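Local coordinates for beta-lactamase (Mycobacterium tuberculosis, PDB 4WHI), which is of unknown function but forms the all-beta C-terminal domain of a penicillin-binding protein probably related to beta-lactamases, at residues N27-P32 with D95-F100; L42-G47 with L87-Y92; K49-D54 with T66-N71; D61-T66 with A80-D85. All blocks are in the same frame, centred on the assembly; numbering follows the deposited sequence.

Contact 1 (N27-P32 with D95-F100); sequences NDYWGP and DKLGTF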
loop_
_atom_site.group_PDB
_atom_site.type_symbol
_atom_site.label_atom_id
_atom_site.label_comp_id
_atom_site.label_asym_id
_atom_site.label_seq_id
_atom_site.Cartn_x
_atom_site.Cartn_y
_atom_site.Cartn_z
ATOM N N ASN A 27 -11.666 8.092 -3.818
ATOM C CA ASN A 27 -10.938 9.074 -4.610
ATOM C C ASN A 27 -11.651 9.223 -5.961
ATOM O O ASN A 27 -11.797 8.243 -6.693
ATOM C CB ASN A 27 -9.496 8.591 -4.799
ATOM C CG ASN A 27 -8.624 9.582 -5.553
ATOM O OD1 ASN A 27 -8.892 9.905 -6.706
ATOM N ND2 ASN A 27 -7.551 10.023 -4.924
ATOM N N ASP A 28 -12.092 10.442 -6.281
ATOM C CA ASP A 28 -12.846 10.724 -7.511
ATOM C C ASP A 28 -12.031 10.481 -8.784
ATOM O O ASP A 28 -12.572 10.091 -9.830
ATOM C CB ASP A 28 -13.312 12.190 -7.512
ATOM C CG ASP A 28 -14.276 12.510 -6.379
ATOM O OD1 ASP A 28 -14.988 11.591 -5.919
ATOM O OD2 ASP A 28 -14.331 13.687 -5.952
ATOM N N TYR A 29 -10.730 10.724 -8.693
ATOM C CA TYR A 29 -9.854 10.694 -9.859
ATOM C C TYR A 29 -9.391 9.276 -10.208
ATOM O O TYR A 29 -9.509 8.846 -11.362
ATOM C CB TYR A 29 -8.650 11.613 -9.616
ATOM C CG TYR A 29 -7.808 11.871 -10.843
ATOM C CD1 TYR A 29 -8.333 12.547 -11.938
ATOM C CD2 TYR A 29 -6.488 11.443 -10.913
ATOM C CE1 TYR A 29 -7.569 12.791 -13.069
ATOM C CE2 TYR A 29 -5.714 11.677 -12.046
ATOM C CZ TYR A 29 -6.264 12.359 -13.119
ATOM O OH TYR A 29 -5.518 12.595 -14.249
ATOM N N TRP A 30 -8.870 8.561 -9.210
ATOM C CA TRP A 30 -8.342 7.209 -9.398
ATOM C C TRP A 30 -9.365 6.112 -9.087
ATOM O O TRP A 30 -9.119 4.938 -9.353
ATOM C CB TRP A 30 -7.110 7.003 -8.515
ATOM C CG TRP A 30 -5.979 7.932 -8.803
ATOM C CD1 TRP A 30 -5.477 8.884 -7.970
ATOM C CD2 TRP A 30 -5.203 8.005 -10.009
ATOM N NE1 TRP A 30 -4.434 9.545 -8.573
ATOM C CE2 TRP A 30 -4.242 9.025 -9.824
ATOM C CE3 TRP A 30 -5.225 7.309 -11.227
ATOM C CZ2 TRP A 30 -3.318 9.366 -10.808
ATOM C CZ3 TRP A 30 -4.297 7.650 -12.205
ATOM C CH2 TRP A 30 -3.361 8.667 -11.988
ATOM N N GLY A 31 -10.511 6.489 -8.531
ATOM C CA GLY A 31 -11.460 5.509 -8.020
ATOM C C GLY A 31 -11.003 5.020 -6.659
ATOM O O GLY A 31 -9.929 5.396 -6.184
ATOM N N PRO A 32 -11.810 4.174 -6.013
ATOM C CA PRO A 32 -11.481 3.787 -4.642
ATOM C C PRO A 32 -10.290 2.849 -4.529
ATOM O O PRO A 32 -10.036 2.061 -5.436
ATOM C CB PRO A 32 -12.749 3.083 -4.164
ATOM C CG PRO A 32 -13.380 2.561 -5.408
ATOM C CD PRO A 32 -13.083 3.587 -6.465
ATOM N N ASP A 95 0.654 14.505 -8.842
ATOM C CA ASP A 95 -0.073 15.775 -8.893
ATOM C C ASP A 95 -0.896 16.011 -7.616
ATOM O O ASP A 95 -1.872 16.770 -7.627
ATOM C CB ASP A 95 -0.978 15.809 -10.131
ATOM C CG ASP A 95 -0.191 15.816 -11.427
ATOM O OD1 ASP A 95 0.516 16.814 -11.689
ATOM O OD2 ASP A 95 -0.279 14.830 -12.186
ATOM N N LYS A 96 -0.480 15.373 -6.519
ATOM C CA LYS A 96 -1.142 15.475 -5.210
ATOM C C LYS A 96 -2.598 14.980 -5.201
ATOM O O LYS A 96 -3.408 15.410 -4.373
ATOM C CB LYS A 96 -1.024 16.903 -4.633
ATOM C CG LYS A 96 0.390 17.268 -4.189
ATOM C CD LYS A 96 0.780 16.544 -2.898
ATOM C CE LYS A 96 2.290 16.390 -2.741
ATOM N NZ LYS A 96 2.653 15.258 -1.853
ATOM N N LEU A 97 -2.910 14.043 -6.100
ATOM C CA LEU A 97 -4.230 13.416 -6.149
ATOM C C LEU A 97 -4.165 11.977 -5.621
ATOM O O LEU A 97 -5.042 11.169 -5.911
ATOM C CB LEU A 97 -4.767 13.430 -7.586
ATOM C CG LEU A 97 -4.975 14.805 -8.235
ATOM C CD1 LEU A 97 -5.264 14.664 -9.723
ATOM C CD2 LEU A 97 -6.086 15.584 -7.545
ATOM N N GLY A 98 -3.136 11.675 -4.829
ATOM C CA GLY A 98 -2.857 10.309 -4.378
ATOM C C GLY A 98 -3.282 10.007 -2.952
ATOM O O GLY A 98 -2.827 9.024 -2.356
ATOM N N THR A 99 -4.146 10.848 -2.393
ATOM C CA THR A 99 -4.750 10.556 -1.107
ATOM C C THR A 99 -6.159 10.014 -1.311
ATOM O O THR A 99 -6.952 10.553 -2.087
ATOM C CB THR A 99 -4.752 11.782 -0.181
ATOM O OG1 THR A 99 -3.402 12.231 -0.019
ATOM C CG2 THR A 99 -5.332 11.429 1.186
ATOM N N PHE A 100 -6.436 8.922 -0.610
ATOM C CA PHE A 100 -7.695 8.214 -0.690
ATOM C C PHE A 100 -8.285 8.248 0.717
ATOM O O PHE A 100 -7.555 8.047 1.692
ATOM C CB PHE A 100 -7.456 6.770 -1.140
ATOM C CG PHE A 100 -6.811 6.644 -2.499
ATOM C CD1 PHE A 100 -5.479 6.988 -2.693
ATOM C CD2 PHE A 100 -7.530 6.149 -3.576
ATOM C CE1 PHE A 100 -4.884 6.865 -3.939
ATOM C CE2 PHE A 100 -6.939 6.019 -4.823
ATOM C CZ PHE A 100 -5.620 6.386 -5.008
#
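The side-chain amide of N27 is gripped through both of its polar atoms. ND2 donates to two backbone carbonyls, L97 O at 2.9 Å and T99 O also at 2.9 Å. Both bonds are bent; the second has an angle of 140° at the hydrogen. In each case ND2 stands above the plane of the accepting carbonyl. OD1 turns back to its own loop and takes the N-H of W30 at 2.8 Å in a nearly straight bond (172°). This closes an Asx motif, with a weak further bond from Y29 N. CG of N27 is anti to the backbone N (chi1 -177°), which sets CG over one face of the F100 ring. ND2 sits above the centre of that ring, and N27 CB lies 3.4 Å from F100 CD2. G31 O meets the same ring at its edge, 3.3 Å from CE2. The five-membered ring of W30 is only modestly tilted against the F100 ring, and the two hardly overlap. W30 CB packs on F100 CE2 at 3.8 Å. L97 works on two aromatic rings. Its CD1 lies over one face of Y29, 3.8 Å from the ring centroid, as a CH-pi contact. Its carbonyl O lies at the edge of W30. G98 and F100 also make backbone bonds to L89 and L87 of strand 86-89. With ND2 donating and OD1 accepting, a flipped amide would lose these bonds, which fixes its orientation. One side chain thus links loop 27-32 to the loop that leads into strand 99-101.

Contact 2 (L42-G47 with L87-Y92); sequences LRLSLG and LNLEYY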
loop_
_atom_site.group_PDB
_atom_site.type_symbol
_atom_site.label_atom_id
_atom_site.label_comp_id
_atom_site.label_asym_id
_atom_site.label_seq_id
_atom_site.Cartn_x
_atom_site.Cartn_y
_atom_site.Cartn_z
ATOM N N LEU A 42 -2.789 -8.117 4.583
ATOM C CA LEU A 42 -3.496 -6.973 4.018
ATOM C C LEU A 42 -3.252 -6.948 2.508
ATOM O O LEU A 42 -2.136 -7.211 2.041
ATOM C CB LEU A 42 -3.035 -5.643 4.621
ATOM C CG LEU A 42 -3.516 -5.215 6.001
ATOM C CD1 LEU A 42 -2.910 -3.860 6.339
ATOM C CD2 LEU A 42 -5.031 -5.143 6.076
ATOM N N ARG A 43 -4.305 -6.647 1.762
ATOM C CA ARG A 43 -4.231 -6.494 0.311
ATOM C C ARG A 43 -4.818 -5.151 -0.101
ATOM O O ARG A 43 -5.743 -4.649 0.537
ATOM C CB ARG A 43 -5.008 -7.601 -0.401
ATOM C CG ARG A 43 -4.664 -9.020 0.045
ATOM C CD ARG A 43 -5.636 -9.551 1.095
ATOM N NE ARG A 43 -6.996 -9.511 0.577
ATOM C CZ ARG A 43 -7.537 -10.428 -0.224
ATOM N NH1 ARG A 43 -6.861 -11.520 -0.568
ATOM N NH2 ARG A 43 -8.768 -10.258 -0.668
ATOM N N LEU A 44 -4.264 -4.591 -1.174
ATOM C CA LEU A 44 -4.717 -3.345 -1.772
ATOM C C LEU A 44 -5.250 -3.640 -3.176
ATOM O O LEU A 44 -4.516 -4.180 -4.010
ATOM C CB LEU A 44 -3.539 -2.373 -1.864
ATOM C CG LEU A 44 -3.705 -1.086 -2.667
ATOM C CD1 LEU A 44 -4.746 -0.198 -2.011
ATOM C CD2 LEU A 44 -2.376 -0.354 -2.764
ATOM N N SER A 45 -6.516 -3.310 -3.424
ATOM C CA SER A 45 -7.130 -3.470 -4.750
ATOM C C SER A 45 -7.436 -2.110 -5.376
ATOM O O SER A 45 -8.028 -1.243 -4.731
ATOM C CB SER A 45 -8.419 -4.283 -4.661
ATOM O OG SER A 45 -8.183 -5.573 -4.137
ATOM N N LEU A 46 -7.039 -1.939 -6.635
ATOM C CA LEU A 46 -7.217 -0.683 -7.359
ATOM C C LEU A 46 -7.827 -0.926 -8.738
ATOM O O LEU A 46 -7.510 -1.905 -9.397
ATOM C CB LEU A 46 -5.872 -0.004 -7.550
ATOM C CG LEU A 46 -5.133 0.437 -6.293
ATOM C CD1 LEU A 46 -3.640 0.527 -6.572
ATOM C CD2 LEU A 46 -5.700 1.757 -5.805
ATOM N N GLY A 47 -8.690 -0.013 -9.166
ATOM C CA GLY A 47 -9.224 -0.026 -10.519
ATOM C C GLY A 47 -10.461 -0.888 -10.679
ATOM O O GLY A 47 -10.760 -1.715 -9.818
ATOM N N LEU A 87 -5.435 7.162 3.174
ATOM C CA LEU A 87 -4.389 6.326 2.632
ATOM C C LEU A 87 -3.708 7.129 1.530
ATOM O O LEU A 87 -4.371 7.582 0.607
ATOM C CB LEU A 87 -4.998 5.054 2.055
ATOM C CG LEU A 87 -4.099 4.160 1.203
ATOM C CD1 LEU A 87 -2.876 3.703 1.988
ATOM C CD2 LEU A 87 -4.900 2.973 0.710
ATOM N N ASN A 88 -2.396 7.315 1.642
ATOM C CA ASN A 88 -1.622 7.987 0.609
ATOM C C ASN A 88 -0.794 6.963 -0.138
ATOM O O ASN A 88 0.004 6.247 0.464
ATOM C CB ASN A 88 -0.706 9.056 1.205
ATOM C CG ASN A 88 0.095 9.790 0.141
ATOM O OD1 ASN A 88 1.160 9.337 -0.263
ATOM N ND2 ASN A 88 -0.422 10.921 -0.322
ATOM N N LEU A 89 -1.009 6.896 -1.445
ATOM C CA LEU A 89 -0.257 6.021 -2.330
ATOM C C LEU A 89 0.699 6.873 -3.148
ATOM O O LEU A 89 0.276 7.616 -4.042
ATOM C CB LEU A 89 -1.209 5.281 -3.262
ATOM C CG LEU A 89 -2.246 4.377 -2.606
ATOM C CD1 LEU A 89 -3.042 3.684 -3.700
ATOM C CD2 LEU A 89 -1.593 3.359 -1.677
ATOM N N GLU A 90 1.988 6.775 -2.843
ATOM C CA GLU A 90 2.971 7.615 -3.521
ATOM C C GLU A 90 2.953 7.438 -5.044
ATOM O O GLU A 90 3.155 8.406 -5.777
ATOM C CB GLU A 90 4.374 7.418 -2.946
ATOM C CG GLU A 90 4.940 6.016 -3.064
ATOM C CD GLU A 90 6.452 5.959 -2.872
ATOM O OE1 GLU A 90 7.120 7.013 -2.896
ATOM O OE2 GLU A 90 6.980 4.847 -2.698
ATOM N N TYR A 91 2.672 6.220 -5.514
ATOM C CA TYR A 91 2.602 5.950 -6.952
ATOM C C TYR A 91 1.642 6.895 -7.678
ATOM O O TYR A 91 1.893 7.284 -8.828
ATOM C CB TYR A 91 2.173 4.503 -7.223
ATOM C CG TYR A 91 2.241 4.126 -8.687
ATOM C CD1 TYR A 91 3.450 3.773 -9.277
ATOM C CD2 TYR A 91 1.100 4.140 -9.486
ATOM C CE1 TYR A 91 3.522 3.441 -10.619
ATOM C CE2 TYR A 91 1.161 3.808 -10.829
ATOM C CZ TYR A 91 2.374 3.461 -11.393
ATOM O OH TYR A 91 2.444 3.122 -12.723
ATOM N N TYR A 92 0.550 7.252 -7.001
ATOM C CA TYR A 92 -0.537 8.024 -7.599
ATOM C C TYR A 92 -0.564 9.485 -7.166
ATOM O O TYR A 92 -1.548 10.185 -7.426
ATOM C CB TYR A 92 -1.875 7.395 -7.221
ATOM C CG TYR A 92 -2.116 6.059 -7.855
ATOM C CD1 TYR A 92 -2.499 5.961 -9.188
ATOM C CD2 TYR A 92 -1.973 4.895 -7.128
ATOM C CE1 TYR A 92 -2.727 4.731 -9.777
ATOM C CE2 TYR A 92 -2.194 3.658 -7.705
ATOM C CZ TYR A 92 -2.574 3.582 -9.030
ATOM O OH TYR A 92 -2.795 2.352 -9.596
#
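In the hydrophobic interior of the bent antiparallel sheet, L44 and L46 of strand 41-46 meet L87, L89 and Y92. The two strands are not neighbours in that sheet. The axes of their segments 42-46 and 87-89 come no closer than 11.8 Å and run at 68° to each other. The gap is bridged by side chains alone, with no hydrogen bond between the segments. L44 has CG anti to its backbone N (chi1 170°) and splits its two methyl groups between two partners. CD2 reaches L89 tip to tip, 3.9 Å from L89 CD2. CD1 meets L87 CD2 more loosely, at 4.2 Å, the two side chains crossing at a slant. L46 also splits its branches. Its CD2 meets L89 CD1 tip to tip at 3.9 Å. Its CD1 meets the far end of Y92, 3.6 Å from CE2, with the phenol oxygen equally near. L89 CD1 touches both facing leucines, L46 more closely, while its CD2 meets L44. Y92 comes just after a short 3-10 segment, and its N bonds back to L89 O at 3.0 Å. CD2 of Y91 lies over the centre of one face of the Y92 ring, while L89 CB lies at the ring edge. The W30 ring also meets Y92. L44 and L46 touch A33 of the adjacent strand, and L89 touches A80. The contact is apolar throughout apart from the phenol oxygen. It rests largely on methyl groups meeting at their tips, so the two sides of the bent sheet are held by dispersion and burial of hydrocarbon.

Contact 3 (K49-D54 with T66-N71); sequences KNQTFD and TLSTEN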
loop_
_atom_site.group_PDB
_atom_site.type_symbol
_atom_site.label_atom_id
_atom_site.label_comp_id
_atom_site.label_asym_id
_atom_site.label_seq_id
_atom_site.Cartn_x
_atom_site.Cartn_y
_atom_site.Cartn_z
ATOM N N LYS A 49 -10.958 -3.422 -12.524
ATOM C CA LYS A 49 -10.611 -4.840 -12.657
ATOM C C LYS A 49 -9.975 -5.434 -11.380
ATOM O O LYS A 49 -9.477 -6.567 -11.396
ATOM C CB LYS A 49 -9.665 -5.034 -13.848
ATOM C CG LYS A 49 -10.178 -4.473 -15.168
ATOM C CD LYS A 49 -10.595 -5.586 -16.110
ATOM C CE LYS A 49 -11.245 -5.054 -17.376
ATOM N NZ LYS A 49 -11.776 -6.154 -18.229
ATOM N N ASN A 50 -9.995 -4.680 -10.281
ATOM C CA ASN A 50 -9.484 -5.164 -8.994
ATOM C C ASN A 50 -8.054 -5.660 -9.078
ATOM O O ASN A 50 -7.739 -6.723 -8.570
ATOM C CB ASN A 50 -10.361 -6.287 -8.431
ATOM C CG ASN A 50 -11.699 -5.798 -7.959
ATOM O OD1 ASN A 50 -11.859 -4.635 -7.581
ATOM N ND2 ASN A 50 -12.675 -6.691 -7.958
ATOM N N GLN A 51 -7.187 -4.891 -9.720
ATOM C CA GLN A 51 -5.768 -5.203 -9.684
ATOM C C GLN A 51 -5.333 -5.164 -8.223
ATOM O O GLN A 51 -5.516 -4.144 -7.552
ATOM C CB GLN A 51 -4.966 -4.193 -10.488
ATOM C CG GLN A 51 -3.502 -4.573 -10.580
ATOM C CD GLN A 51 -2.712 -3.629 -11.455
ATOM O OE1 GLN A 51 -2.966 -2.422 -11.474
ATOM N NE2 GLN A 51 -1.740 -4.168 -12.178
ATOM N N THR A 52 -4.769 -6.265 -7.737
ATOM C CA THR A 52 -4.548 -6.436 -6.298
ATOM C C THR A 52 -3.102 -6.726 -5.923
ATOM O O THR A 52 -2.411 -7.496 -6.593
ATOM C CB THR A 52 -5.486 -7.514 -5.731
ATOM O OG1 THR A 52 -6.835 -7.072 -5.912
ATOM C CG2 THR A 52 -5.239 -7.756 -4.240
ATOM N N PHE A 53 -2.670 -6.089 -4.831
ATOM C CA PHE A 53 -1.301 -6.163 -4.360
ATOM C C PHE A 53 -1.272 -6.553 -2.890
ATOM O O PHE A 53 -2.047 -6.024 -2.092
ATOM C CB PHE A 53 -0.620 -4.804 -4.504
ATOM C CG PHE A 53 -0.634 -4.254 -5.899
ATOM C CD1 PHE A 53 -1.710 -3.505 -6.357
ATOM C CD2 PHE A 53 0.445 -4.467 -6.751
ATOM C CE1 PHE A 53 -1.719 -2.994 -7.640
ATOM C CE2 PHE A 53 0.440 -3.953 -8.031
ATOM C CZ PHE A 53 -0.640 -3.215 -8.477
ATOM N N ASP A 54 -0.382 -7.466 -2.526
ATOM C CA ASP A 54 -0.103 -7.730 -1.115
ATOM C C ASP A 54 0.592 -6.518 -0.519
ATOM O O ASP A 54 1.524 -5.988 -1.116
ATOM C CB ASP A 54 0.819 -8.932 -0.947
ATOM C CG ASP A 54 0.122 -10.243 -1.150
ATOM O OD1 ASP A 54 -1.125 -10.265 -1.275
ATOM O OD2 ASP A 54 0.837 -11.263 -1.181
ATOM N N THR A 66 4.645 -4.205 -4.372
ATOM C CA THR A 66 5.558 -4.326 -5.508
ATOM C C THR A 66 4.752 -4.255 -6.800
ATOM O O THR A 66 3.699 -4.882 -6.921
ATOM C CB THR A 66 6.387 -5.627 -5.444
ATOM O OG1 THR A 66 5.525 -6.746 -5.210
ATOM C CG2 THR A 66 7.417 -5.559 -4.314
ATOM N N LEU A 67 5.255 -3.483 -7.760
ATOM C CA LEU A 67 4.510 -3.200 -8.975
ATOM C C LEU A 67 4.422 -4.433 -9.870
ATOM O O LEU A 67 5.276 -5.316 -9.815
ATOM C CB LEU A 67 5.128 -2.010 -9.715
ATOM C CG LEU A 67 5.168 -0.700 -8.910
ATOM C CD1 LEU A 67 5.695 0.440 -9.772
ATOM C CD2 LEU A 67 3.798 -0.353 -8.348
ATOM N N SER A 68 3.361 -4.484 -10.669
ATOM C CA SER A 68 3.037 -5.651 -11.477
ATOM C C SER A 68 3.908 -5.736 -12.728
ATOM O O SER A 68 4.599 -4.779 -13.092
ATOM C CB SER A 68 1.566 -5.622 -11.881
ATOM O OG SER A 68 1.365 -4.811 -13.022
ATOM N N THR A 69 3.834 -6.881 -13.401
ATOM C CA THR A 69 4.590 -7.113 -14.629
ATOM C C THR A 69 4.110 -6.248 -15.807
ATOM O O THR A 69 4.816 -6.131 -16.813
ATOM C CB THR A 69 4.572 -8.606 -15.020
ATOM O OG1 THR A 69 3.220 -9.057 -15.130
ATOM C CG2 THR A 69 5.296 -9.447 -13.974
ATOM N N GLU A 70 2.922 -5.650 -15.680
ATOM C CA GLU A 70 2.402 -4.674 -16.654
ATOM C C GLU A 70 3.067 -3.302 -16.533
ATOM O O GLU A 70 2.960 -2.473 -17.444
ATOM C CB GLU A 70 0.884 -4.487 -16.482
ATOM C CG GLU A 70 0.046 -5.736 -16.725
ATOM C CD GLU A 70 -1.450 -5.498 -16.561
ATOM O OE1 GLU A 70 -1.865 -4.335 -16.333
ATOM O OE2 GLU A 70 -2.219 -6.480 -16.663
ATOM N N ASN A 71 3.741 -3.057 -15.411
ATOM C CA ASN A 71 4.377 -1.776 -15.164
ATOM C C ASN A 71 5.688 -1.627 -15.920
ATOM O O ASN A 71 6.340 -2.619 -16.255
ATOM C CB ASN A 71 4.655 -1.609 -13.673
ATOM C CG ASN A 71 4.758 -0.159 -13.269
ATOM O OD1 ASN A 71 5.838 0.432 -13.302
ATOM N ND2 ASN A 71 3.623 0.436 -12.914
HETATM O O HOH W 1 2.674 -6.266 -3.693
#
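F53 meets the backbone of residues 66-68 with the edge of its ring. CD2 lies 3.3 Å from T66 O, close to the ring plane, so ring C-H faces the carbonyl oxygen. S68 N lies at the same edge, 4.0 Å from CE2. The polar side chains meet farther along. Q51 is extended, with CG anti to the backbone N (chi1 -174°), and its NE2 comes to 3.3 Å from S68 OG. E70 OE1 is more distant, 4.2 Å from Q51 NE2. Within its own loop S68 OG accepts from E70 N at 3.2 Å, which makes an ST turn. Residues S68 to N71 form a type I turn, closed by N71 N to S68 O at 3.0 Å. One water bridges the two backbones at the end of strand 62-66. It donates to D54 O at 2.8 Å and accepts from T66 N at 2.9 Å. The contact lies at the surface. Strand 51-59 pairs with strand 41-46 through backbone bonds between F53 and L44, and T52 OG1 bonds to S45 OG. The F53 ring also meets F65 on strand 62-66. Residues 66-71 lead out of that strand into the long loop before strand 77-83, where N71 ND2 bonds to Y91 OH.

Contact 4 (D61-T66 with A80-D85); sequences DTFTFT and ATFAGD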
loop_
_atom_site.group_PDB
_atom_site.type_symbol
_atom_site.label_atom_id
_atom_site.label_comp_id
_atom_site.label_asym_id
_atom_site.label_seq_id
_atom_site.Cartn_x
_atom_site.Cartn_y
_atom_site.Cartn_z
ATOM N N ASP A 61 2.757 2.901 10.376
ATOM C CA ASP A 61 1.531 2.756 9.587
ATOM C C ASP A 61 1.805 2.771 8.076
ATOM O O ASP A 61 0.886 2.948 7.279
ATOM C CB ASP A 61 0.540 3.863 9.946
ATOM C CG ASP A 61 0.084 3.792 11.385
ATOM O OD1 ASP A 61 -0.197 2.682 11.891
ATOM O OD2 ASP A 61 0.012 4.859 12.017
ATOM N N THR A 62 3.064 2.587 7.695
ATOM C CA THR A 62 3.449 2.540 6.294
ATOM C C THR A 62 3.707 1.096 5.872
ATOM O O THR A 62 4.375 0.344 6.573
ATOM C CB THR A 62 4.694 3.413 6.032
ATOM O OG1 THR A 62 4.389 4.775 6.362
ATOM C CG2 THR A 62 5.130 3.342 4.562
ATOM N N PHE A 63 3.131 0.731 4.729
ATOM C CA PHE A 63 3.308 -0.556 4.087
ATOM C C PHE A 63 3.869 -0.315 2.689
ATOM O O PHE A 63 3.925 0.826 2.209
ATOM C CB PHE A 63 1.952 -1.275 3.980
ATOM C CG PHE A 63 1.369 -1.674 5.305
ATOM C CD1 PHE A 63 0.769 -0.727 6.129
ATOM C CD2 PHE A 63 1.410 -3.000 5.733
ATOM C CE1 PHE A 63 0.232 -1.093 7.351
ATOM C CE2 PHE A 63 0.867 -3.366 6.964
ATOM C CZ PHE A 63 0.283 -2.409 7.767
ATOM N N THR A 64 4.297 -1.384 2.032
ATOM C CA THR A 64 4.697 -1.289 0.637
ATOM C C THR A 64 4.030 -2.366 -0.194
ATOM O O THR A 64 3.566 -3.392 0.325
ATOM C CB THR A 64 6.226 -1.399 0.451
ATOM O OG1 THR A 64 6.675 -2.659 0.944
ATOM C CG2 THR A 64 6.983 -0.247 1.154
ATOM N N PHE A 65 3.983 -2.118 -1.495
ATOM C CA PHE A 65 3.627 -3.144 -2.451
ATOM C C PHE A 65 4.620 -3.120 -3.611
ATOM O O PHE A 65 5.375 -2.150 -3.787
ATOM C CB PHE A 65 2.177 -3.000 -2.920
ATOM C CG PHE A 65 1.856 -1.680 -3.565
ATOM C CD1 PHE A 65 1.564 -0.559 -2.795
ATOM C CD2 PHE A 65 1.792 -1.566 -4.948
ATOM C CE1 PHE A 65 1.255 0.653 -3.388
ATOM C CE2 PHE A 65 1.478 -0.354 -5.546
ATOM C CZ PHE A 65 1.208 0.755 -4.766
ATOM N N THR A 66 4.645 -4.205 -4.372
ATOM C CA THR A 66 5.558 -4.326 -5.508
ATOM C C THR A 66 4.752 -4.255 -6.800
ATOM O O THR A 66 3.699 -4.882 -6.921
ATOM C CB THR A 66 6.387 -5.627 -5.444
ATOM O OG1 THR A 66 5.525 -6.746 -5.210
ATOM C CG2 THR A 66 7.417 -5.559 -4.314
ATOM N N ALA A 80 2.574 2.787 0.698
ATOM C CA ALA A 80 1.182 2.996 1.063
ATOM C C ALA A 80 1.141 3.423 2.523
ATOM O O ALA A 80 1.387 2.613 3.418
ATOM C CB ALA A 80 0.392 1.717 0.862
ATOM N N THR A 81 0.837 4.694 2.765
ATOM C CA THR A 81 0.918 5.270 4.108
ATOM C C THR A 81 -0.480 5.549 4.632
ATOM O O THR A 81 -1.229 6.328 4.045
ATOM C CB THR A 81 1.732 6.574 4.104
ATOM O OG1 THR A 81 3.025 6.320 3.544
ATOM C CG2 THR A 81 1.901 7.124 5.519
ATOM N N PHE A 82 -0.830 4.890 5.729
ATOM C CA PHE A 82 -2.126 5.091 6.357
ATOM C C PHE A 82 -2.014 6.137 7.467
ATOM O O PHE A 82 -1.078 6.113 8.264
ATOM C CB PHE A 82 -2.649 3.786 6.953
ATOM C CG PHE A 82 -2.968 2.720 5.943
ATOM C CD1 PHE A 82 -1.989 1.825 5.527
ATOM C CD2 PHE A 82 -4.264 2.567 5.452
ATOM C CE1 PHE A 82 -2.281 0.818 4.629
ATOM C CE2 PHE A 82 -4.557 1.564 4.546
ATOM C CZ PHE A 82 -3.564 0.691 4.136
ATOM N N ALA A 83 -2.985 7.042 7.527
ATOM C CA ALA A 83 -3.070 8.010 8.617
ATOM C C ALA A 83 -4.525 8.353 8.866
ATOM O O ALA A 83 -5.140 9.082 8.085
ATOM C CB ALA A 83 -2.271 9.260 8.281
ATOM N N GLY A 84 -5.076 7.804 9.948
ATOM C CA GLY A 84 -6.479 7.986 10.284
ATOM C C GLY A 84 -7.385 7.385 9.234
ATOM O O GLY A 84 -7.328 6.186 8.973
ATOM N N ASP A 85 -8.220 8.218 8.621
ATOM C CA ASP A 85 -9.105 7.753 7.563
ATOM C C ASP A 85 -8.527 7.990 6.160
ATOM O O ASP A 85 -9.245 7.874 5.176
ATOM C CB ASP A 85 -10.494 8.389 7.712
ATOM C CG ASP A 85 -11.344 7.710 8.793
ATOM O OD1 ASP A 85 -10.967 6.622 9.292
ATOM O OD2 ASP A 85 -12.405 8.266 9.137
#
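F63 and A80 form a hydrogen-bonded antiparallel pair. F63 N donates to A80 O at 2.9 Å in an almost straight bond (179°), and A80 N donates to F63 O at 2.8 Å. One step on, F82 N donates to D61 O at 3.0 Å. T62 and T81 form the non-hydrogen-bonded pair between these. Their OG1 atoms, 3.5 Å apart, make a weak bond on one face of the sheet. T62 CA adds a C-H...O contact to A80 O. F63 and A80 point to the other face. The F63 and F82 side chains cross at about a right angle, and F63 CD1 lies 3.7 Å from F82 CE1. The edge of the F82 ring also meets D61 O. A80 CB lies near the edge of the F65 ring, 4.5 Å from CD1. D61 OD1 bonds to Y21 OH, and the Y21 ring meets both F63 and F82. The two strands are the arms of a hairpin with a long connection. Strand 51-59 flanks one arm, with a backbone bond between T64 and T56. Strand 86-89 flanks the other, with a backbone bond between T81 and N88, and A80 packs on L87 and L89.

Overall arrangement
All four contacts reach one antiparallel sheet. Contact 2 is the buried one, and contact 4 is partly buried beside it; their centres are about 8 Å apart, and L89 CD2 packs on A80 CB. Contact 4 pairs neighbouring strands through backbone bonds, whereas contact 2 joins strands that are not neighbours through side chains only. Contact 1 is partly buried at the edge of the sheet, next to contact 2 through adjacent strands 86-89 and 99-101, and relies on an amide and aromatic rings. Contact 3, at the surface, sets a ring edge against backbone, with polar side chains and a water, and shares T66 with contact 4. Contact 1 closes the loop holding the others.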